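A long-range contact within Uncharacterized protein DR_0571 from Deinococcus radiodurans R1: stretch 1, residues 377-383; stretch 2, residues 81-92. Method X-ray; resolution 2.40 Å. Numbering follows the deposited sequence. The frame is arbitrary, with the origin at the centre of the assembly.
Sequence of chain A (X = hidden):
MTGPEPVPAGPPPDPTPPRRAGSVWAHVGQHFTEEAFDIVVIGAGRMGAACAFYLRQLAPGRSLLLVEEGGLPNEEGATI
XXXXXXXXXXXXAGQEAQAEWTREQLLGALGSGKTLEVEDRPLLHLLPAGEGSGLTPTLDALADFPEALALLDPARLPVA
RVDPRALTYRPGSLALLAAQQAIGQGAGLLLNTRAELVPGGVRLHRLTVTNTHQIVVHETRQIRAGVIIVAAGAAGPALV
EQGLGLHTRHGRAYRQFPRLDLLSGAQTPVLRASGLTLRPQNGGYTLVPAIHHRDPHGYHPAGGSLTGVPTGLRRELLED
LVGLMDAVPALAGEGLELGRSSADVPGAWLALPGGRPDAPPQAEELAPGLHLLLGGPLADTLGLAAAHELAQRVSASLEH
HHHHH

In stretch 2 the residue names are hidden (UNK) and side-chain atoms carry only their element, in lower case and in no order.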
# COMPACT_ATOMS: atom_id res chain seq x y z
N PRO A 377 4.25 -20.81 -16.14
CA PRO A 377 3.60 -20.69 -17.46
C PRO A 377 2.11 -21.03 -17.53
O PRO A 377 1.45 -20.70 -18.51
CB PRO A 377 4.45 -21.60 -18.35
CG PRO A 377 5.80 -21.51 -17.73
CD PRO A 377 5.49 -21.60 -16.25
N LEU A 378 1.58 -21.69 -16.50
CA LEU A 378 0.16 -22.02 -16.54
C LEU A 378 -0.64 -21.22 -15.51
O LEU A 378 -1.85 -21.44 -15.33
CB LEU A 378 -0.07 -23.52 -16.33
CG LEU A 378 0.48 -24.48 -17.41
CD1 LEU A 378 0.28 -25.90 -16.96
CD2 LEU A 378 -0.20 -24.25 -18.75
N ALA A 379 0.02 -20.27 -14.86
CA ALA A 379 -0.64 -19.47 -13.84
C ALA A 379 -1.96 -18.81 -14.26
O ALA A 379 -2.83 -18.58 -13.43
CB ALA A 379 0.32 -18.41 -13.30
N ASP A 380 -2.12 -18.51 -15.54
CA ASP A 380 -3.37 -17.90 -15.97
C ASP A 380 -4.56 -18.86 -15.83
O ASP A 380 -5.69 -18.43 -15.59
CB ASP A 380 -3.25 -17.37 -17.41
CG ASP A 380 -2.19 -16.25 -17.55
OD1 ASP A 380 -2.16 -15.33 -16.69
OD2 ASP A 380 -1.40 -16.29 -18.53
N THR A 381 -4.31 -20.16 -15.94
CA THR A 381 -5.40 -21.13 -15.81
C THR A 381 -5.51 -21.77 -14.43
O THR A 381 -6.60 -22.19 -14.02
CB THR A 381 -5.26 -22.27 -16.85
OG1 THR A 381 -5.25 -21.72 -18.17
CG2 THR A 381 -6.43 -23.25 -16.73
N LEU A 382 -4.40 -21.83 -13.71
CA LEU A 382 -4.36 -22.49 -12.40
C LEU A 382 -3.78 -21.68 -11.23
O LEU A 382 -3.70 -22.20 -10.12
CB LEU A 382 -3.53 -23.77 -12.55
CG LEU A 382 -3.87 -24.69 -13.73
CD1 LEU A 382 -2.74 -25.69 -13.96
CD2 LEU A 382 -5.17 -25.40 -13.46
N GLY A 383 -3.39 -20.42 -11.46
CA GLY A 383 -2.79 -19.61 -10.41
C GLY A 383 -3.54 -19.39 -9.10
O GLY A 383 -3.02 -19.68 -8.03
N UNK A 81 3.24 -8.71 -17.32
CA UNK A 81 3.36 -9.09 -18.74
C UNK A 81 2.61 -10.37 -19.12
O UNK A 81 2.45 -10.67 -20.31
c UNK A 81 5.31 -6.89 -19.74
c UNK A 81 5.81 -8.08 -18.94
c UNK A 81 4.84 -9.26 -19.13
c UNK A 81 7.23 -8.46 -19.38
N UNK A 82 2.18 -11.13 -18.13
CA UNK A 82 1.46 -12.37 -18.41
C UNK A 82 0.27 -12.06 -19.32
O UNK A 82 -0.44 -11.08 -19.10
c UNK A 82 0.99 -13.01 -17.09
N UNK A 83 0.03 -12.89 -20.34
CA UNK A 83 -1.10 -12.63 -21.24
C UNK A 83 -2.48 -12.81 -20.62
O UNK A 83 -3.47 -12.35 -21.19
c UNK A 83 -0.07 -14.69 -21.79
c UNK A 83 0.88 -13.96 -20.88
c UNK A 83 -0.84 -13.58 -22.41
N UNK A 84 -2.56 -13.46 -19.47
CA UNK A 84 -3.86 -13.67 -18.84
C UNK A 84 -4.85 -14.46 -19.69
O UNK A 84 -5.97 -14.01 -19.94
N UNK A 85 -4.44 -15.64 -20.14
CA UNK A 85 -5.31 -16.47 -20.95
C UNK A 85 -5.78 -17.72 -20.20
O UNK A 85 -4.96 -18.56 -19.83
c UNK A 85 -4.62 -16.98 -22.23
c UNK A 85 -4.14 -15.81 -23.06
c UNK A 85 -5.57 -17.85 -23.02
N UNK A 86 -7.07 -17.83 -19.95
CA UNK A 86 -7.58 -19.01 -19.27
C UNK A 86 -8.10 -19.90 -20.38
O UNK A 86 -9.03 -19.53 -21.12
c UNK A 86 -10.71 -23.03 -16.71
c UNK A 86 -9.99 -21.82 -16.70
c UNK A 86 -11.31 -22.56 -19.00
c UNK A 86 -9.92 -20.98 -17.82
c UNK A 86 -10.59 -21.35 -18.99
c UNK A 86 -11.36 -23.38 -17.87
c UNK A 86 -8.73 -20.05 -16.17
c UNK A 86 -9.11 -19.84 -17.46
c UNK A 86 -8.73 -18.68 -18.33
n UNK A 86 -9.26 -21.24 -15.70
N UNK A 87 -7.52 -21.09 -20.51
CA UNK A 87 -7.96 -22.01 -21.55
C UNK A 87 -7.93 -23.45 -21.08
O UNK A 87 -6.98 -23.88 -20.44
o UNK A 87 -7.53 -22.88 -23.75
c UNK A 87 -5.62 -22.16 -22.48
c UNK A 87 -7.08 -21.91 -22.81
N UNK A 88 -8.97 -24.20 -21.43
CA UNK A 88 -9.06 -25.61 -21.05
C UNK A 88 -7.91 -26.41 -21.64
O UNK A 88 -7.70 -27.56 -21.28
c UNK A 88 -10.40 -26.19 -21.51
N UNK A 89 -7.15 -25.79 -22.54
CA UNK A 89 -6.02 -26.50 -23.16
C UNK A 89 -4.76 -26.39 -22.31
O UNK A 89 -3.74 -27.00 -22.61
c UNK A 89 -6.89 -26.28 -25.55
o UNK A 89 -7.57 -25.75 -27.78
c UNK A 89 -6.69 -25.66 -26.92
n UNK A 89 -5.54 -25.03 -27.13
c UNK A 89 -5.76 -25.97 -24.58
N UNK A 90 -4.83 -25.59 -21.25
CA UNK A 90 -3.68 -25.45 -20.38
C UNK A 90 -3.90 -26.19 -19.08
O UNK A 90 -3.22 -25.93 -18.09
c UNK A 90 -2.71 -23.28 -21.25
o UNK A 90 -2.51 -22.05 -21.15
o UNK A 90 -2.37 -23.96 -22.25
c UNK A 90 -3.40 -23.98 -20.10
N UNK A 91 -4.84 -27.13 -19.09
CA UNK A 91 -5.14 -27.92 -17.91
C UNK A 91 -4.46 -29.28 -18.00
O UNK A 91 -4.81 -30.10 -18.85
c UNK A 91 -6.91 -28.97 -16.48
c UNK A 91 -7.42 -26.84 -17.74
c UNK A 91 -6.65 -28.17 -17.76
c UNK A 91 -8.93 -27.00 -17.78
N UNK A 92 -3.45 -29.53 -17.16
CA UNK A 92 -2.78 -30.83 -17.20
C UNK A 92 -3.80 -31.84 -16.67
O UNK A 92 -4.79 -31.44 -16.07
c UNK A 92 -1.61 -30.66 -16.23
c UNK A 92 -1.29 -29.20 -16.33
c UNK A 92 -2.68 -28.57 -16.35
O HOH W 1 -2.76 -20.30 -19.28
O HOH W 2 -2.00 -18.07 -21.18

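Position 81 has four side-chain carbons, forked at the second. They stay out of reach of stretch 1. It is Leu 81.

Position 82 has one carbon, its CB, 3.9 Å from Asp 380 OD1. It is Ala 82.

Position 83 has three carbons that close a ring onto the backbone N. A ring carbon approaches the Asp 380 carboxylate. This marks Pro 83, whose CG is 3.9 Å from Asp 380 OD2.

Position 84 has no side-chain atoms. Its phi is +60°, which favours glycine. Its N sits 3.2 Å from Asp 380 OD2. This is Gly 84.

Position 85 has one carbon carrying two more. Its CB points away from stretch 1, but its backbone O approaches Asp 380 CB at 3.2 Å. The beta branch without oxygen gives Val 85.

Position 86 has one carbon leading to fused five- and six-membered rings with eight carbons and one nitrogen. Thr 381 CG2 lies over the ring face, 3.9 Å from the centroid of the five-membered ring, in a CH-pi contact. Only tryptophan fits: Trp 86.

Position 87 has one carbon carrying one oxygen and one carbon. Its CB points away, while its backbone N gives a weak hydrogen bond to Thr 381 OG1 at 3.3 Å. The branching suits Thr 87.

Position 88 has one carbon and touches nothing on stretch 1. It is Ala 88.

Position 89 has three carbons, the third carrying one oxygen and one nitrogen. It makes no contact. This is Gln 89.

Position 90 has two carbons, the second carrying two oxygens: a short carboxylate. Its CB is 3.5 Å from Leu 378 CD2 and 3.5 Å from Thr 381 OG1. It is Asp 90.

Position 91 has four carbons, forked at the first, with one arm two carbons long. That arm meets the Thr 381 methyl. It is Ile 91, with CG1 3.9 Å from Thr 381 CG2.

Position 92 has three carbons in a ring closed onto N, packed against Leu 378 and Leu 382. It is Pro 92. Its CG is 3.7 Å from Leu 378 CD1, and its CD is 3.7 Å from Leu 382 CD1.

The contact buries 516 Å² and joins residues at least 286 apart in sequence. Thr 381 combines a polar and an apolar role: OG1 accepts the weak bond, and CG2 packs on the indole. Water 1 links the stretches, lying 2.9 Å from Val 85 O, 2.6 Å from Asp 90 OD2 and 3.1 Å from Thr 381 OG1. Leu 378 and Leu 382 add apolar packing against Pro 92.

Stretch 2, residues 81-92: LAPGVWTAQDIP
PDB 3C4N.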